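DegV family protein (Streptococcus agalactiae, PDB 3LUP) binds a fatty acid, elaidic acid, and may take part in lipid transport or fatty acid metabolism. Local coordinates at residues Ile103-Leu106 with Ile107-Pro111; Gln127-Leu130 with Val131-Ala134; Asp166-His169 with Leu170-Gly174; Leu214-Leu217 with Ala218-Lys222. One frame throughout, in Å; residues are numbered along the deposited sequence.

Interaction 1. Residues Ile103-Leu106 with Ile107-Pro111; sequences IQFL and IEEHP
Phe105 sets one edge of its ring against the side chain of Glu109. The nearest point is Phe105 CD2, which lies 3.7 Å from Glu109 OE2 and 3.8 Å from Glu109 CG. The carboxylate oxygen comes in near the ring plane, and the ring and carboxylate planes are 64° apart. CG of Phe105 sits between the backbone N and the carbonyl carbon (chi1 79°), which brings the ring close to Glu109. Leu106 CD2 rests 3.5 Å above one face of the ring, toward its rim, and also reaches Glu109 CG at 4.2 Å.

Residues 103-106 link helix 99-103 to the short helix 106-109. A type I beta turn from Ile103 to Leu106 makes the join, just before strand 114-116, the edge strand of the parallel four-stranded sheet. Ile107 N donates to Gln104 O at 3.3 Å, and Glu108 N bonds weakly to Phe105 O. Leu106 O takes two weak bonds, from Glu109 N and His110 N. The spacing is thus mainly three residues, and the helix is only loosely bonded.

Gln104 and Ile107 run side by side and point the same way. Ile107 CD1 is 3.8 Å from Gln104 OE1, while Gln104 NE2 donates to Trp100 O. Both side chains also touch Phe117. His110 turns its ring edge to Leu106 O, which lies in the ring plane of His110, 3.5 Å from His110 CD2. Its NE2 bonds to Asp73 OD1 on helix 69-81, where Leu72 also meets Leu106.

Interaction 2. Residues Gln127-Leu130 with Val131-Ala134; sequences QGNL and VRNA
Asn129 and Arg132 lie side by side on helix 124-138, which packs on strand 6-11 of the N-terminal parallel sheet. Backbone bonds come first. They follow the regular alpha-helical pattern, each N-H from Val131 to Ala134 donating to the carbonyl four residues back. Arg132 N, for example, meets Gly128 O at 3.0 Å.

Apolar contacts turn two ways. Val131 and Ala134 face Leu8 of strand 6-11. Leu130 meets Ile151 and Ile155 of helix 144-155.

Polar side chains fill the rest. Gln127 NE2 donates to Leu90 O, and its OE1 bonds to Thr123 OG1. Asn133 ND2 bonds to Gln154 OE1. Arg132 NH1 forms a salt bridge with Asp231, so this helix also ties to a strand of the six-stranded sheet. The Asn129 amide and the guanidinium are nearly parallel, 13° apart. Asn129 ND2 stands 3.7 Å from Arg132 NH1 without a bond.

Arg132 bends at chi2 (-87°) and chi3, which curls the guanidinium back toward Asn133. There Arg132 NE donates to Asn133 OD1 at 3.0 Å, in the plane of both groups, and Arg132 NH1 adds a weak bond to the same oxygen.

Interaction 3. Residues Asp166-His169 with Leu170-Gly174; sequences DLNH and LVKGG
Leu170 packs its CB 3.7 Å from Leu167 O, one turn back. A water accepts from Leu170 N at 2.8 Å and donates to Asp166 O, so it joins the loop to the first turn of the helix. The side chain of Leu170 touches Val164 and lies about 5 Å from the bound elaidic acid.

Val171 follows with a firm backbone bond, its N donating to Leu167 O at 2.9 Å. Val171 CG2 lies opposite the carbonyl carbon and beside the backbone N, and meets Leu167 CB at 4.2 Å. Both side chains go on to helix 179-186, Val171 touching Ile183 and Leu167 touching Leu186. The short helix 168-173 thus packs on the next helix, in the connection between strands 159-163 and 192-195 of the mixed sheet.

Lys172 N bonds to Asn168 O. The two side chains run alongside each other, with Lys172 CE 4.0 Å from Asn168 CB. Lys172 NZ stays 4.1 Å from Asn168 OD1. Asn168 ND2 donates a hydrogen bond to Asp166 OD2, which lies in the amide plane.

Gly173 N donates to His169 O at 2.9 Å, from above the carbonyl plane. The His169 ring is held by ND1, bonded to Thr270 O. Gly174 leaves the helix with positive phi (98°), and its N keeps a weak bond to Leu170 O.

Interaction 4. Residues Leu214-Leu217 with Ala218-Lys222; sequences LKRL and AEIVK
Arg216 crosses both Glu219 and Ile220 at about a right angle on helix 210-224, which packs against the six-stranded mixed sheet of the C-terminal part. The buried side of this helix is tightly filled. Leu217 reaches Phe161, Val163, Val192 and Phe279 on three neighbouring strands. Ile220 and Val221 also touch Phe279. Ala218 meets Leu249, and Val221 meets Leu250, both on helix 240-252. Straight backbone bonds run through this side, from Ala218 N to Leu214 O (3.1 Å) and from Val221 N to Leu217 O (3.0 Å).

The outer side is looser. Lys215 and Glu219 are exposed. Lys215 NZ stays 5.8 Å from Glu219 OE2, so the two opposite charges do not touch. Glu219 N still bonds to Lys215 O at 3.0 Å.

Arg216 lies between the two regions. Its chain bends at chi2 (76°), which turns the guanidinium back over the next turn of the helix. Arg216 NE forms a salt bridge with Glu205 of strand 201-205, so the one cation has two acidic partners. The guanidinium and the Glu219 carboxylate planes are 36° apart. Arg216 NH1 meets Glu219 OE1 at 3.2 Å in an i to i+3 helix salt bridge whose hydrogen bond is weak. Ile220 CG1 lies 3.6 Å above one face of the guanidinium, toward its rim.

Overall arrangement
All four contacts are local, and none touches another. Interactions 2 and 4 each span about two turns of a long, regular helix and are mostly buried. Interactions 1 and 3 sit at short helices and are only partly buried. Interaction 1 flanks the parallel sheet, and interaction 4 the mixed sheet, with centres about 41 Å apart on opposite sides of the chain's centre. Interaction 2 connects the two sheets, packing on strand 6-11 while reaching Asp231. Its polar groups are amides, two of them buried, and an arginine. Interaction 4 pairs an apolar inner side with charged outer residues. Interaction 3 lies nearest the elaidic acid and adds a bridging water; three of the four backbone bonds across interaction 1 are weak.

Interaction 1. Residues Ile103-Leu106 with Ile107-Pro111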
loop_
_atom_site.group_PDB
_atom_site.type_symbol
_atom_site.label_atom_id
_atom_site.label_comp_id
_atom_site.label_asym_id
_atom_site.label_seq_id
_atom_site.Cartn_x
_atom_site.Cartn_y
_atom_site.Cartn_z
ATOM N N ILE A 103 13.997 0.174 -10.059
ATOM C CA ILE A 103 13.435 0.645 -11.326
ATOM C C ILE A 103 13.974 1.989 -11.788
ATOM O O ILE A 103 13.655 2.402 -12.896
ATOM C CB ILE A 103 11.886 0.756 -11.304
ATOM C CG1 ILE A 103 11.425 1.673 -10.181
ATOM C CG2 ILE A 103 11.250 -0.592 -11.159
ATOM C CD1 ILE A 103 10.011 2.051 -10.293
ATOM N N GLN A 104 14.774 2.667 -10.954
ATOM C CA GLN A 104 15.177 4.063 -11.206
ATOM C C GLN A 104 15.994 4.273 -12.477
ATOM O O GLN A 104 15.871 5.316 -13.144
ATOM C CB GLN A 104 15.952 4.652 -10.025
ATOM C CG GLN A 104 15.155 4.861 -8.751
ATOM C CD GLN A 104 13.827 5.562 -8.974
ATOM O OE1 GLN A 104 13.773 6.738 -9.346
ATOM N NE2 GLN A 104 12.736 4.834 -8.734
ATOM N N PHE A 105 16.837 3.298 -12.808
ATOM C CA PHE A 105 17.687 3.418 -13.987
ATOM C C PHE A 105 16.834 3.477 -15.251
ATOM O O PHE A 105 17.240 4.061 -16.249
ATOM C CB PHE A 105 18.717 2.285 -14.050
ATOM C CG PHE A 105 18.161 0.975 -14.547
ATOM C CD1 PHE A 105 17.322 0.203 -13.740
ATOM C CD2 PHE A 105 18.484 0.508 -15.822
ATOM C CE1 PHE A 105 16.806 -1.011 -14.200
ATOM C CE2 PHE A 105 17.980 -0.706 -16.292
ATOM C CZ PHE A 105 17.142 -1.469 -15.478
ATOM N N LEU A 106 15.639 2.900 -15.189
ATOM C CA LEU A 106 14.750 2.841 -16.342
ATOM C C LEU A 106 14.334 4.201 -16.901
ATOM O O LEU A 106 14.029 4.316 -18.090
ATOM C CB LEU A 106 13.527 1.959 -16.056
ATOM C CG LEU A 106 13.732 0.430 -16.061
ATOM C CD1 LEU A 106 12.396 -0.304 -15.984
ATOM C CD2 LEU A 106 14.501 -0.042 -17.296
ATOM N N ILE A 107 14.332 5.232 -16.058
ATOM C CA ILE A 107 14.042 6.597 -16.522
ATOM C C ILE A 107 15.034 7.073 -17.599
ATOM O O ILE A 107 14.627 7.705 -18.584
ATOM C CB ILE A 107 13.959 7.598 -15.347
ATOM C CG1 ILE A 107 12.827 7.177 -14.388
ATOM C CG2 ILE A 107 13.803 9.059 -15.860
ATOM C CD1 ILE A 107 12.956 7.719 -12.959
ATOM N N GLU A 108 16.314 6.750 -17.425
ATOM C CA GLU A 108 17.344 7.064 -18.425
ATOM C C GLU A 108 17.283 6.204 -19.694
ATOM O O GLU A 108 17.798 6.610 -20.739
ATOM C CB GLU A 108 18.736 6.963 -17.799
ATOM C CG GLU A 108 19.237 8.273 -17.203
ATOM C CD GLU A 108 18.170 8.992 -16.389
ATOM O OE1 GLU A 108 17.797 8.494 -15.293
ATOM O OE2 GLU A 108 17.702 10.055 -16.861
ATOM N N GLU A 109 16.654 5.028 -19.588
ATOM C CA GLU A 109 16.564 4.052 -20.693
ATOM C C GLU A 109 15.394 4.318 -21.651
ATOM O O GLU A 109 15.320 3.707 -22.720
ATOM C CB GLU A 109 16.452 2.612 -20.164
ATOM C CG GLU A 109 17.492 2.204 -19.124
ATOM C CD GLU A 109 18.869 1.929 -19.706
ATOM O OE1 GLU A 109 18.964 1.678 -20.927
ATOM O OE2 GLU A 109 19.856 1.952 -18.933
ATOM N N HIS A 110 14.483 5.210 -21.251
ATOM C CA HIS A 110 13.354 5.627 -22.093
ATOM C C HIS A 110 13.298 7.146 -22.225
ATOM O O HIS A 110 12.392 7.794 -21.683
ATOM C CB HIS A 110 12.046 5.078 -21.536
ATOM C CG HIS A 110 11.980 3.589 -21.557
ATOM N ND1 HIS A 110 11.375 2.886 -22.575
ATOM C CD2 HIS A 110 12.475 2.666 -20.701
ATOM C CE1 HIS A 110 11.482 1.592 -22.335
ATOM N NE2 HIS A 110 12.151 1.432 -21.208
ATOM N N PRO A 111 14.266 7.726 -22.955
ATOM C CA PRO A 111 14.371 9.182 -23.006
ATOM C C PRO A 111 13.234 9.859 -23.790
ATOM O O PRO A 111 13.061 11.073 -23.686
ATOM C CB PRO A 111 15.729 9.408 -23.677
ATOM C CG PRO A 111 15.928 8.209 -24.503
ATOM C CD PRO A 111 15.288 7.073 -23.792
#

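Interaction 2. Residues Gln127-Leu130 with Val131-Ala134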
loop_
_atom_site.group_PDB
_atom_site.type_symbol
_atom_site.label_atom_id
_atom_site.label_comp_id
_atom_site.label_asym_id
_atom_site.label_seq_id
_atom_site.Cartn_x
_atom_site.Cartn_y
_atom_site.Cartn_z
ATOM N N GLN A 127 -2.022 4.266 -1.628
ATOM C CA GLN A 127 -1.364 4.127 -2.916
ATOM C C GLN A 127 -2.388 4.284 -4.045
ATOM O O GLN A 127 -2.169 5.055 -4.985
ATOM C CB GLN A 127 -0.675 2.765 -3.015
ATOM C CG GLN A 127 0.615 2.737 -3.862
ATOM C CD GLN A 127 1.086 1.317 -4.152
ATOM O OE1 GLN A 127 0.991 0.428 -3.309
ATOM N NE2 GLN A 127 1.584 1.098 -5.351
ATOM N N GLY A 128 -3.518 3.587 -3.922
ATOM C CA GLY A 128 -4.536 3.548 -4.957
ATOM C C GLY A 128 -5.170 4.902 -5.092
ATOM O O GLY A 128 -5.439 5.371 -6.202
ATOM N N ASN A 129 -5.399 5.538 -3.952
ATOM C CA ASN A 129 -5.870 6.921 -3.912
ATOM C C ASN A 129 -4.938 7.891 -4.636
ATOM O O ASN A 129 -5.410 8.787 -5.305
ATOM C CB ASN A 129 -6.062 7.381 -2.471
ATOM C CG ASN A 129 -7.280 6.741 -1.788
ATOM O OD1 ASN A 129 -7.430 6.858 -0.571
ATOM N ND2 ASN A 129 -8.154 6.084 -2.564
ATOM N N LEU A 130 -3.623 7.694 -4.518
ATOM C CA LEU A 130 -2.665 8.520 -5.256
ATOM C C LEU A 130 -2.853 8.420 -6.759
ATOM O O LEU A 130 -2.806 9.418 -7.468
ATOM C CB LEU A 130 -1.220 8.176 -4.891
ATOM C CG LEU A 130 -0.762 8.663 -3.515
ATOM C CD1 LEU A 130 0.620 8.096 -3.202
ATOM C CD2 LEU A 130 -0.788 10.182 -3.396
ATOM N N VAL A 131 -3.053 7.200 -7.235
ATOM C CA VAL A 131 -3.306 6.951 -8.641
ATOM C C VAL A 131 -4.542 7.732 -9.070
ATOM O O VAL A 131 -4.472 8.576 -9.961
ATOM C CB VAL A 131 -3.484 5.435 -8.900
ATOM C CG1 VAL A 131 -3.939 5.160 -10.325
ATOM C CG2 VAL A 131 -2.185 4.676 -8.563
ATOM N N ARG A 132 -5.661 7.463 -8.405
ATOM C CA ARG A 132 -6.895 8.198 -8.605
ATOM C C ARG A 132 -6.703 9.728 -8.566
ATOM O O ARG A 132 -7.205 10.433 -9.438
ATOM C CB ARG A 132 -7.906 7.744 -7.556
ATOM C CG ARG A 132 -9.333 8.167 -7.791
ATOM C CD ARG A 132 -9.630 9.539 -7.219
ATOM N NE ARG A 132 -9.165 9.660 -5.840
ATOM C CZ ARG A 132 -9.835 9.225 -4.777
ATOM N NH1 ARG A 132 -9.325 9.396 -3.562
ATOM N NH2 ARG A 132 -11.010 8.620 -4.922
ATOM N N ASN A 133 -5.999 10.235 -7.558
ATOM C CA ASN A 133 -5.741 11.673 -7.440
ATOM C C ASN A 133 -5.028 12.230 -8.660
ATOM O O ASN A 133 -5.441 13.249 -9.220
ATOM C CB ASN A 133 -4.944 12.008 -6.170
ATOM C CG ASN A 133 -5.746 11.791 -4.914
ATOM O OD1 ASN A 133 -6.896 11.360 -4.976
ATOM N ND2 ASN A 133 -5.147 12.065 -3.761
ATOM N N ALA A 134 -3.969 11.546 -9.077
ATOM C CA ALA A 134 -3.180 11.992 -10.210
ATOM C C ALA A 134 -4.052 12.036 -11.458
ATOM O O ALA A 134 -3.883 12.903 -12.311
ATOM C CB ALA A 134 -1.987 11.083 -10.422
#

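Interaction 3. Residues Asp166-His169 with Leu170-Gly174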
loop_
_atom_site.group_PDB
_atom_site.type_symbol
_atom_site.label_atom_id
_atom_site.label_comp_id
_atom_site.label_asym_id
_atom_site.label_seq_id
_atom_site.Cartn_x
_atom_site.Cartn_y
_atom_site.Cartn_z
ATOM N N ASP A 166 -0.160 -11.475 14.869
ATOM C CA ASP A 166 1.110 -12.065 15.262
ATOM C C ASP A 166 2.262 -11.530 14.421
ATOM O O ASP A 166 2.167 -11.396 13.194
ATOM C CB ASP A 166 1.047 -13.605 15.253
ATOM C CG ASP A 166 1.308 -14.207 13.877
ATOM O OD1 ASP A 166 0.665 -13.736 12.904
ATOM O OD2 ASP A 166 2.149 -15.143 13.787
ATOM N N LEU A 167 3.353 -11.237 15.112
ATOM C CA LEU A 167 4.437 -10.457 14.545
ATOM C C LEU A 167 5.457 -11.236 13.710
ATOM O O LEU A 167 6.323 -10.631 13.085
ATOM C CB LEU A 167 5.156 -9.718 15.670
ATOM C CG LEU A 167 4.428 -8.559 16.344
ATOM C CD1 LEU A 167 4.687 -8.594 17.844
ATOM C CD2 LEU A 167 4.875 -7.241 15.738
ATOM N N ASN A 168 5.368 -12.561 13.700
ATOM C CA ASN A 168 6.325 -13.379 12.960
ATOM C C ASN A 168 6.444 -12.974 11.504
ATOM O O ASN A 168 7.551 -12.818 10.991
ATOM C CB ASN A 168 5.946 -14.851 13.063
ATOM C CG ASN A 168 5.711 -15.265 14.483
ATOM O OD1 ASN A 168 6.670 -15.435 15.254
ATOM N ND2 ASN A 168 4.429 -15.383 14.869
ATOM N N HIS A 169 5.297 -12.792 10.855
ATOM C CA HIS A 169 5.256 -12.348 9.474
ATOM C C HIS A 169 6.075 -11.087 9.271
ATOM O O HIS A 169 6.957 -11.052 8.414
ATOM C CB HIS A 169 3.825 -12.123 9.036
ATOM C CG HIS A 169 3.012 -13.373 8.992
ATOM N ND1 HIS A 169 2.651 -13.984 7.809
ATOM C CD2 HIS A 169 2.486 -14.128 9.985
ATOM C CE1 HIS A 169 1.936 -15.062 8.073
ATOM N NE2 HIS A 169 1.817 -15.170 9.386
ATOM N N LEU A 170 5.800 -10.065 10.076
ATOM C CA LEU A 170 6.535 -8.812 9.973
ATOM C C LEU A 170 8.022 -8.897 10.298
ATOM O O LEU A 170 8.830 -8.240 9.639
ATOM C CB LEU A 170 5.874 -7.720 10.793
ATOM C CG LEU A 170 4.863 -6.876 10.012
ATOM C CD1 LEU A 170 4.272 -5.814 10.908
ATOM C CD2 LEU A 170 5.498 -6.240 8.777
ATOM N N VAL A 171 8.372 -9.705 11.292
ATOM C CA VAL A 171 9.751 -9.828 11.757
ATOM C C VAL A 171 10.564 -10.702 10.802
ATOM O O VAL A 171 11.606 -10.272 10.299
ATOM C CB VAL A 171 9.798 -10.404 13.198
ATOM C CG1 VAL A 171 11.238 -10.736 13.643
ATOM C CG2 VAL A 171 9.101 -9.454 14.192
ATOM N N LYS A 172 10.079 -11.920 10.553
ATOM C CA LYS A 172 10.797 -12.890 9.732
ATOM C C LYS A 172 10.758 -12.549 8.238
ATOM O O LYS A 172 11.756 -12.743 7.519
ATOM C CB LYS A 172 10.327 -14.317 10.016
ATOM C CG LYS A 172 11.146 -14.952 11.130
ATOM C CD LYS A 172 10.719 -16.366 11.498
ATOM C CE LYS A 172 9.672 -16.346 12.617
ATOM N NZ LYS A 172 9.662 -17.622 13.415
ATOM N N GLY A 173 9.624 -12.012 7.788
ATOM C CA GLY A 173 9.509 -11.460 6.437
ATOM C C GLY A 173 10.440 -10.277 6.264
ATOM O O GLY A 173 10.913 -10.012 5.169
ATOM N N GLY A 174 10.683 -9.556 7.353
ATOM C CA GLY A 174 11.735 -8.551 7.407
ATOM C C GLY A 174 11.295 -7.123 7.186
ATOM O O GLY A 174 12.142 -6.236 7.092
HETATM O O HOH W 1 3.311 -9.665 11.267
#

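Interaction 4. Residues Leu214-Leu217 with Ala218-Lys222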
loop_
_atom_site.group_PDB
_atom_site.type_symbol
_atom_site.label_atom_id
_atom_site.label_comp_id
_atom_site.label_asym_id
_atom_site.label_seq_id
_atom_site.Cartn_x
_atom_site.Cartn_y
_atom_site.Cartn_z
ATOM N N LEU A 214 -6.942 -0.894 19.566
ATOM C CA LEU A 214 -7.913 -0.415 18.592
ATOM C C LEU A 214 -8.379 0.981 18.945
ATOM O O LEU A 214 -8.525 1.822 18.053
ATOM C CB LEU A 214 -9.115 -1.359 18.480
ATOM C CG LEU A 214 -8.831 -2.773 17.981
ATOM C CD1 LEU A 214 -10.053 -3.652 18.069
ATOM C CD2 LEU A 214 -8.281 -2.742 16.569
ATOM N N LYS A 215 -8.611 1.218 20.242
ATOM C CA LYS A 215 -9.028 2.523 20.741
ATOM C C LYS A 215 -7.954 3.554 20.430
ATOM O O LYS A 215 -8.249 4.648 19.922
ATOM C CB LYS A 215 -9.289 2.481 22.248
ATOM C CG LYS A 215 -10.555 1.718 22.671
ATOM C CD LYS A 215 -11.127 2.239 23.991
ATOM C CE LYS A 215 -10.383 1.676 25.204
ATOM N NZ LYS A 215 -10.383 2.651 26.338
ATOM N N ARG A 216 -6.706 3.183 20.704
ATOM C CA ARG A 216 -5.558 4.002 20.346
ATOM C C ARG A 216 -5.470 4.320 18.833
ATOM O O ARG A 216 -5.136 5.437 18.464
ATOM C CB ARG A 216 -4.274 3.361 20.869
ATOM C CG ARG A 216 -3.071 4.276 20.863
ATOM C CD ARG A 216 -3.070 5.331 22.008
ATOM N NE ARG A 216 -2.144 6.406 21.640
ATOM C CZ ARG A 216 -2.491 7.524 20.999
ATOM N NH1 ARG A 216 -3.762 7.759 20.685
ATOM N NH2 ARG A 216 -1.568 8.424 20.681
ATOM N N LEU A 217 -5.783 3.361 17.964
ATOM C CA LEU A 217 -5.860 3.632 16.521
ATOM C C LEU A 217 -6.873 4.738 16.166
ATOM O O LEU A 217 -6.550 5.675 15.418
ATOM C CB LEU A 217 -6.200 2.358 15.738
ATOM C CG LEU A 217 -5.125 1.294 15.494
ATOM C CD1 LEU A 217 -5.776 0.119 14.813
ATOM C CD2 LEU A 217 -3.934 1.818 14.664
ATOM N N ALA A 218 -8.088 4.623 16.709
ATOM C CA ALA A 218 -9.119 5.650 16.522
ATOM C C ALA A 218 -8.654 7.022 16.990
ATOM O O ALA A 218 -8.886 8.012 16.308
ATOM C CB ALA A 218 -10.390 5.272 17.211
ATOM N N GLU A 219 -7.979 7.090 18.133
ATOM C CA GLU A 219 -7.449 8.368 18.609
ATOM C C GLU A 219 -6.395 8.941 17.664
ATOM O O GLU A 219 -6.349 10.159 17.437
ATOM C CB GLU A 219 -6.896 8.238 20.022
ATOM C CG GLU A 219 -7.981 8.155 21.089
ATOM C CD GLU A 219 -7.482 7.553 22.395
ATOM O OE1 GLU A 219 -6.247 7.553 22.628
ATOM O OE2 GLU A 219 -8.323 7.071 23.192
ATOM N N ILE A 220 -5.580 8.055 17.095
ATOM C CA ILE A 220 -4.497 8.451 16.200
ATOM C C ILE A 220 -5.046 9.035 14.908
ATOM O O ILE A 220 -4.533 10.041 14.418
ATOM C CB ILE A 220 -3.545 7.278 15.901
ATOM C CG1 ILE A 220 -2.721 6.931 17.145
ATOM C CG2 ILE A 220 -2.597 7.647 14.791
ATOM C CD1 ILE A 220 -1.878 5.687 17.021
ATOM N N VAL A 221 -6.090 8.410 14.367
ATOM C CA VAL A 221 -6.800 8.942 13.192
ATOM C C VAL A 221 -7.263 10.390 13.420
ATOM O O VAL A 221 -7.163 11.235 12.525
ATOM C CB VAL A 221 -8.051 8.094 12.835
ATOM C CG1 VAL A 221 -8.841 8.744 11.712
ATOM C CG2 VAL A 221 -7.669 6.690 12.439
ATOM N N LYS A 222 -7.754 10.660 14.629
ATOM C CA LYS A 222 -8.320 11.953 14.945
ATOM C C LYS A 222 -7.222 13.004 14.968
ATOM O O LYS A 222 -7.447 14.157 14.549
ATOM C CB LYS A 222 -9.050 11.904 16.286
ATOM C CG LYS A 222 -10.083 13.009 16.496
ATOM C CD LYS A 222 -10.885 12.782 17.786
ATOM C CE LYS A 222 -12.236 13.555 17.763
ATOM N NZ LYS A 222 -13.042 13.423 19.035
#